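Local coordinates for polyketide synthase/nonribosomal peptide synthetase hybrid RzxB (Pseudomonas fluorescens, PDB 5IL6), which probably dehydrates beta-hydroxyacyl intermediates tethered to a carrier protein during assembly of the polyketide rhizoxin, this part being its dehydratase domain, at residues 241-252 and 264-275. Numbering follows the deposited sequence.
Sequences ADCPASLQVQIR and DLALFDDQGQCC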
ATOM      1  N   ALA A 241     -14.125   5.145   0.984  1.00 36.61           N
ATOM      2  CA  ALA A 241     -15.087   4.643   0.015  1.00 35.30           C
ATOM      3  C   ALA A 241     -14.347   3.771  -0.984  1.00 34.76           C
ATOM      4  O   ALA A 241     -13.116   3.787  -1.062  1.00 35.35           O
ATOM      5  CB  ALA A 241     -15.816   5.791  -0.690  1.00 38.62           C
ATOM      6  N   ASP A 242     -15.118   3.000  -1.746  1.00 33.84           N
ATOM      7  CA  ASP A 242     -14.533   2.189  -2.804  1.00 38.77           C
ATOM      8  C   ASP A 242     -13.812   3.081  -3.804  1.00 38.49           C
ATOM      9  O   ASP A 242     -14.303   4.151  -4.175  1.00 39.18           O
ATOM     10  CB  ASP A 242     -15.616   1.368  -3.503  1.00 48.39           C
ATOM     11  CG  ASP A 242     -16.242   0.333  -2.589  1.00 60.03           C
ATOM     12  OD1 ASP A 242     -15.610  -0.023  -1.572  1.00 61.30           O
ATOM     13  OD2 ASP A 242     -17.363  -0.126  -2.890  1.00 65.97           O
ATOM     14  N   CYS A 243     -12.642   2.636  -4.237  1.00 34.98           N
ATOM     15  CA  CYS A 243     -11.814   3.423  -5.140  1.00 35.02           C
ATOM     16  C   CYS A 243     -12.009   2.959  -6.574  1.00 39.82           C
ATOM     17  O   CYS A 243     -11.902   1.755  -6.840  1.00 46.00           O
ATOM     18  CB  CYS A 243     -10.343   3.304  -4.751  1.00 33.48           C
ATOM     19  SG  CYS A 243      -9.984   3.889  -3.077  1.00 36.36           S
ATOM     20  N   PRO A 244     -12.298   3.858  -7.530  1.00 33.60           N
ATOM     21  CA  PRO A 244     -12.439   3.417  -8.925  1.00 29.24           C
ATOM     22  C   PRO A 244     -11.116   2.967  -9.524  1.00 28.20           C
ATOM     23  O   PRO A 244     -10.077   3.002  -8.858  1.00 31.59           O
ATOM     24  CB  PRO A 244     -12.985   4.657  -9.649  1.00 32.20           C
ATOM     25  CG  PRO A 244     -13.272   5.670  -8.602  1.00 35.95           C
ATOM     26  CD  PRO A 244     -12.528   5.303  -7.377  1.00 36.57           C
ATOM     27  N   ALA A 245     -11.145   2.546 -10.790  1.00 29.69           N
ATOM     28  CA  ALA A 245      -9.939   2.082 -11.465  1.00 31.90           C
ATOM     29  C   ALA A 245      -9.029   3.219 -11.907  1.00 30.73           C
ATOM     30  O   ALA A 245      -7.904   2.952 -12.341  1.00 29.30           O
ATOM     31  CB  ALA A 245     -10.318   1.228 -12.678  1.00 31.09           C
ATOM     32  N   SER A 246      -9.485   4.467 -11.821  1.00 30.40           N
ATOM     33  CA  SER A 246      -8.681   5.637 -12.148  1.00 32.58           C
ATOM     34  C   SER A 246      -8.742   6.610 -10.980  1.00 31.76           C
ATOM     35  O   SER A 246      -9.816   6.845 -10.420  1.00 32.83           O
ATOM     36  CB  SER A 246      -9.176   6.316 -13.431  1.00 35.88           C
ATOM     37  OG  SER A 246      -8.413   7.475 -13.726  1.00 43.32           O
ATOM     38  N   LEU A 247      -7.591   7.171 -10.612  1.00 30.22           N
ATOM     39  CA  LEU A 247      -7.493   7.963  -9.395  1.00 36.72           C
ATOM     40  C   LEU A 247      -6.578   9.160  -9.598  1.00 33.96           C
ATOM     41  O   LEU A 247      -5.667   9.138 -10.431  1.00 30.51           O
ATOM     42  CB  LEU A 247      -6.957   7.124  -8.229  1.00 49.05           C
ATOM     43  CG  LEU A 247      -7.842   5.979  -7.744  1.00 61.82           C
ATOM     44  CD1 LEU A 247      -7.077   5.093  -6.777  1.00 63.26           C
ATOM     45  CD2 LEU A 247      -9.097   6.517  -7.090  1.00 65.49           C
ATOM     46  N   GLN A 248      -6.833  10.200  -8.809  1.00 31.45           N
ATOM     47  CA  GLN A 248      -5.906  11.303  -8.606  1.00 28.18           C
ATOM     48  C   GLN A 248      -5.285  11.159  -7.225  1.00 28.38           C
ATOM     49  O   GLN A 248      -5.969  10.784  -6.268  1.00 34.30           O
ATOM     50  CB  GLN A 248      -6.605  12.663  -8.700  1.00 30.66           C
ATOM     51  CG  GLN A 248      -7.182  13.007 -10.053  1.00 36.27           C
ATOM     52  CD  GLN A 248      -7.853  14.363 -10.046  1.00 39.89           C
ATOM     53  OE1 GLN A 248      -7.236  15.372 -10.382  1.00 47.06           O
ATOM     54  NE2 GLN A 248      -9.121  14.398  -9.649  1.00 39.35           N
ATOM     55  N   VAL A 249      -3.994  11.460  -7.120  1.00 27.20           N
ATOM     56  CA  VAL A 249      -3.268  11.329  -5.864  1.00 24.01           C
ATOM     57  C   VAL A 249      -2.563  12.646  -5.578  1.00 25.28           C
ATOM     58  O   VAL A 249      -1.681  13.059  -6.339  1.00 27.92           O
ATOM     59  CB  VAL A 249      -2.255  10.172  -5.898  1.00 26.41           C
ATOM     60  CG1 VAL A 249      -1.579  10.022  -4.546  1.00 24.03           C
ATOM     61  CG2 VAL A 249      -2.943   8.874  -6.303  1.00 28.29           C
ATOM     62  N   GLN A 250      -2.949  13.297  -4.484  1.00 29.20           N
ATOM     63  CA  GLN A 250      -2.257  14.484  -4.004  1.00 32.43           C
ATOM     64  C   GLN A 250      -1.223  14.063  -2.970  1.00 27.50           C
ATOM     65  O   GLN A 250      -1.548  13.342  -2.020  1.00 24.08           O
ATOM     66  CB  GLN A 250      -3.236  15.484  -3.390  1.00 47.10           C
ATOM     67  CG  GLN A 250      -2.590  16.817  -3.060  1.00 73.52           C
ATOM     68  CD  GLN A 250      -3.542  17.793  -2.410  1.00 87.39           C
ATOM     69  OE1 GLN A 250      -4.730  17.515  -2.249  1.00 85.18           O
ATOM     70  NE2 GLN A 250      -3.018  18.950  -2.021  1.00 94.33           N
ATOM     71  N   ILE A 251       0.013  14.520  -3.150  1.00 30.31           N
ATOM     72  CA  ILE A 251       1.140  14.101  -2.325  1.00 26.17           C
ATOM     73  C   ILE A 251       1.786  15.346  -1.738  1.00 26.01           C
ATOM     74  O   ILE A 251       2.027  16.323  -2.457  1.00 26.87           O
ATOM     75  CB  ILE A 251       2.164  13.288  -3.138  1.00 28.66           C
ATOM     76  CG1 ILE A 251       1.492  12.066  -3.775  1.00 32.62           C
ATOM     77  CG2 ILE A 251       3.327  12.855  -2.248  1.00 27.03           C
ATOM     78  CD1 ILE A 251       2.362  11.334  -4.772  1.00 36.80           C
ATOM     79  N   ARG A 252       2.062  15.310  -0.434  1.00 29.33           N
ATOM     80  CA  ARG A 252       2.714  16.413   0.264  1.00 37.88           C
ATOM     81  C   ARG A 252       3.889  15.868   1.058  1.00 32.98           C
ATOM     82  O   ARG A 252       3.720  14.960   1.877  1.00 28.86           O
ATOM     83  CB  ARG A 252       1.740  17.144   1.193  1.00 54.47           C
ATOM     84  CG  ARG A 252       2.408  18.138   2.144  1.00 76.33           C
ATOM     85  CD  ARG A 252       3.271  19.141   1.390  1.00 95.71           C
ATOM     86  NE  ARG A 252       3.745  20.229   2.240  1.00111.11           N
ATOM     87  CZ  ARG A 252       2.989  21.252   2.629  1.00124.89           C
ATOM     88  NH1 ARG A 252       1.716  21.324   2.258  1.00130.11           N
ATOM     89  NH2 ARG A 252       3.505  22.204   3.393  1.00130.79           N
ATOM     90  N   ASP A 264       2.477  12.693   3.187  1.00 26.92           N
ATOM     91  CA  ASP A 264       1.046  12.464   3.312  1.00 26.77           C
ATOM     92  C   ASP A 264       0.442  12.369   1.917  1.00 25.06           C
ATOM     93  O   ASP A 264       0.819  13.124   1.013  1.00 25.58           O
ATOM     94  CB  ASP A 264       0.358  13.581   4.103  1.00 33.12           C
ATOM     95  CG  ASP A 264       0.981  13.803   5.467  1.00 40.63           C
ATOM     96  OD1 ASP A 264       1.065  12.835   6.251  1.00 35.84           O
ATOM     97  OD2 ASP A 264       1.376  14.952   5.762  1.00 43.39           O
ATOM     98  N   LEU A 265      -0.493  11.436   1.741  1.00 24.02           N
ATOM     99  CA  LEU A 265      -1.128  11.212   0.453  1.00 24.23           C
ATOM    100  C   LEU A 265      -2.638  11.171   0.631  1.00 23.25           C
ATOM    101  O   LEU A 265      -3.147  10.779   1.685  1.00 25.87           O
ATOM    102  CB  LEU A 265      -0.662   9.899  -0.206  1.00 27.94           C
ATOM    103  CG  LEU A 265       0.818   9.763  -0.574  1.00 33.43           C
ATOM    104  CD1 LEU A 265       1.669   9.411   0.640  1.00 39.88           C
ATOM    105  CD2 LEU A 265       0.997   8.724  -1.674  1.00 33.40           C
ATOM    106  N   ALA A 266      -3.347  11.582  -0.414  1.00 28.35           N
ATOM    107  CA  ALA A 266      -4.798  11.479  -0.454  1.00 29.06           C
ATOM    108  C   ALA A 266      -5.200  11.030  -1.848  1.00 27.07           C
ATOM    109  O   ALA A 266      -4.709  11.573  -2.843  1.00 27.37           O
ATOM    110  CB  ALA A 266      -5.468  12.812  -0.102  1.00 29.45           C
ATOM    111  N   LEU A 267      -6.085  10.042  -1.915  1.00 24.65           N
ATOM    112  CA  LEU A 267      -6.524   9.462  -3.174  1.00 27.34           C
ATOM    113  C   LEU A 267      -7.930   9.952  -3.477  1.00 29.27           C
ATOM    114  O   LEU A 267      -8.819   9.866  -2.621  1.00 26.84           O
ATOM    115  CB  LEU A 267      -6.491   7.933  -3.112  1.00 26.76           C
ATOM    116  CG  LEU A 267      -5.100   7.283  -3.113  1.00 27.85           C
ATOM    117  CD1 LEU A 267      -4.314   7.610  -1.848  1.00 27.23           C
ATOM    118  CD2 LEU A 267      -5.210   5.779  -3.290  1.00 29.96           C
ATOM    119  N   PHE A 268      -8.127  10.462  -4.690  1.00 30.45           N
ATOM    120  CA  PHE A 268      -9.406  11.012  -5.104  1.00 33.79           C
ATOM    121  C   PHE A 268      -9.839  10.361  -6.407  1.00 32.12           C
ATOM    122  O   PHE A 268      -9.007   9.958  -7.225  1.00 33.07           O
ATOM    123  CB  PHE A 268      -9.333  12.538  -5.305  1.00 39.58           C
ATOM    124  CG  PHE A 268      -8.770  13.285  -4.129  1.00 40.23           C
ATOM    125  CD1 PHE A 268      -7.401  13.425  -3.974  1.00 40.74           C
ATOM    126  CD2 PHE A 268      -9.609  13.859  -3.187  1.00 40.38           C
ATOM    127  CE1 PHE A 268      -6.876  14.116  -2.897  1.00 38.35           C
ATOM    128  CE2 PHE A 268      -9.090  14.552  -2.108  1.00 36.04           C
ATOM    129  CZ  PHE A 268      -7.724  14.680  -1.965  1.00 35.80           C
ATOM    130  N   ASP A 269     -11.150  10.274  -6.602  1.00 33.19           N
ATOM    131  CA  ASP A 269     -11.668   9.830  -7.884  1.00 50.48           C
ATOM    132  C   ASP A 269     -11.539  10.956  -8.908  1.00 62.73           C
ATOM    133  O   ASP A 269     -11.147  12.082  -8.588  1.00 57.83           O
ATOM    134  CB  ASP A 269     -13.120   9.362  -7.746  1.00 49.82           C
ATOM    135  CG  ASP A 269     -14.077  10.487  -7.385  1.00 50.91           C
ATOM    136  OD1 ASP A 269     -13.656  11.662  -7.338  1.00 53.70           O
ATOM    137  OD2 ASP A 269     -15.264  10.188  -7.138  1.00 50.11           O
ATOM    138  N   ASP A 270     -11.869  10.644 -10.162  1.00 73.01           N
ATOM    139  CA  ASP A 270     -11.722  11.635 -11.220  1.00 80.00           C
ATOM    140  C   ASP A 270     -12.595  12.861 -10.985  1.00 63.99           C
ATOM    141  O   ASP A 270     -12.371  13.897 -11.619  1.00 56.06           O
ATOM    142  CB  ASP A 270     -12.064  11.015 -12.576  1.00 98.20           C
ATOM    143  CG  ASP A 270     -10.963  10.110 -13.101  1.00107.04           C
ATOM    144  OD1 ASP A 270      -9.873  10.071 -12.493  1.00108.05           O
ATOM    145  OD2 ASP A 270     -11.186   9.441 -14.133  1.00110.36           O
ATOM    146  N   GLN A 271     -13.585  12.766 -10.098  1.00 56.83           N
ATOM    147  CA  GLN A 271     -14.440  13.901  -9.776  1.00 57.30           C
ATOM    148  C   GLN A 271     -13.939  14.710  -8.588  1.00 45.04           C
ATOM    149  O   GLN A 271     -14.527  15.752  -8.284  1.00 44.75           O
ATOM    150  CB  GLN A 271     -15.867  13.428  -9.471  1.00 93.56           C
ATOM    151  CG  GLN A 271     -16.705  13.066 -10.688  1.00108.85           C
ATOM    152  CD  GLN A 271     -16.181  11.851 -11.426  1.00117.34           C
ATOM    153  OE1 GLN A 271     -15.762  10.870 -10.812  1.00117.61           O
ATOM    154  NE2 GLN A 271     -16.221  11.903 -12.752  1.00123.69           N
ATOM    155  N   GLY A 272     -12.880  14.267  -7.915  1.00 43.51           N
ATOM    156  CA  GLY A 272     -12.351  14.980  -6.770  1.00 39.88           C
ATOM    157  C   GLY A 272     -12.850  14.508  -5.421  1.00 41.34           C
ATOM    158  O   GLY A 272     -12.556  15.159  -4.410  1.00 37.37           O
ATOM    159  N   GLN A 273     -13.601  13.409  -5.369  1.00 43.95           N
ATOM    160  CA  GLN A 273     -14.049  12.844  -4.102  1.00 45.66           C
ATOM    161  C   GLN A 273     -12.903  12.101  -3.433  1.00 35.46           C
ATOM    162  O   GLN A 273     -12.239  11.277  -4.065  1.00 33.22           O
ATOM    163  CB  GLN A 273     -15.211  11.876  -4.322  1.00 61.23           C
ATOM    164  CG  GLN A 273     -16.371  12.428  -5.130  1.00 78.79           C
ATOM    165  CD  GLN A 273     -17.407  13.124  -4.270  1.00 90.38           C
ATOM    166  OE1 GLN A 273     -17.602  12.779  -3.105  1.00 96.29           O
ATOM    167  NE2 GLN A 273     -18.082  14.111  -4.847  1.00 91.92           N
ATOM    168  N   CYS A 274     -12.689  12.367  -2.149  1.00 34.19           N
ATOM    169  CA  CYS A 274     -11.658  11.648  -1.416  1.00 32.94           C
ATOM    170  C   CYS A 274     -12.112  10.224  -1.122  1.00 33.44           C
ATOM    171  O   CYS A 274     -13.172  10.008  -0.526  1.00 35.24           O
ATOM    172  CB  CYS A 274     -11.318  12.364  -0.113  1.00 34.11           C
ATOM    173  SG  CYS A 274      -9.928  11.589   0.731  1.00 35.45           S
ATOM    174  N   CYS A 275     -11.305   9.250  -1.539  1.00 28.89           N
ATOM    175  CA  CYS A 275     -11.593   7.843  -1.299  1.00 35.42           C
ATOM    176  C   CYS A 275     -10.674   7.201  -0.273  1.00 32.69           C
ATOM    177  O   CYS A 275     -11.087   6.251   0.394  1.00 32.32           O
ATOM    178  CB  CYS A 275     -11.501   7.053  -2.610  1.00 45.68           C
ATOM    179  SG  CYS A 275     -12.742   7.525  -3.833  1.00 54.86           S
TER
HETATM  180  O   HOH W   1     -12.057   8.192 -10.995  1.00 43.57           O
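Phe-268 presents the edge of its ring to the strand opposite: CE1 lies 3.9 Å from Gln-250 CB, and the extended Gln-250 side chain runs slantwise past the CE1–CZ edge, its amide plane turned 35° from the ring. That amide finds its partners beyond the hairpin, NE2 on Gln-184 OE1 and OE1 on the backbone N of Asp-143, so a glutamine here can cover an aromatic edge and still satisfy both its polar atoms. Gln-248, on the same face, extends beyond CG and turns its amide at the end (chi3 94°), which puts NE2 3.3 Å from Asp-269 O. This oxygen lies in the Gln-248 amide plane; Gly-272 N, closing the type I turn 269-272, meets it from the opposite face of its carbonyl plane. Shortened to an alanine here, the side chain would no longer reach Asp-269 O, which would probably be left to the turn's own bond.

Strands 246-254 and 261-268 form an antiparallel hairpin in what is probably a double hotdog fold, with paired backbone bonds at Gln-248/Phe-268, Gln-250/Ala-266 and Arg-252/Asp-264. Its other face is aliphatic, suited to packing against helix 204-212, where Leu-206 meets Leu-247 and Ala-210 meets Val-249. Here Ile-251 and Leu-265 lie side by side, Ile-251 CG1 4.0 Å from Leu-265 CD2, while Leu-247 CD1 reaches across to Leu-267 CD2, also 4.0 Å away. Beyond the paired strands, compact Cys-243 sets SG 3.5 Å from Cys-275 CB, and the Pro-244 ring rests its CG on Asp-269 CB at 3.8 Å. A water joins Ser-246 O to Asp-270 N.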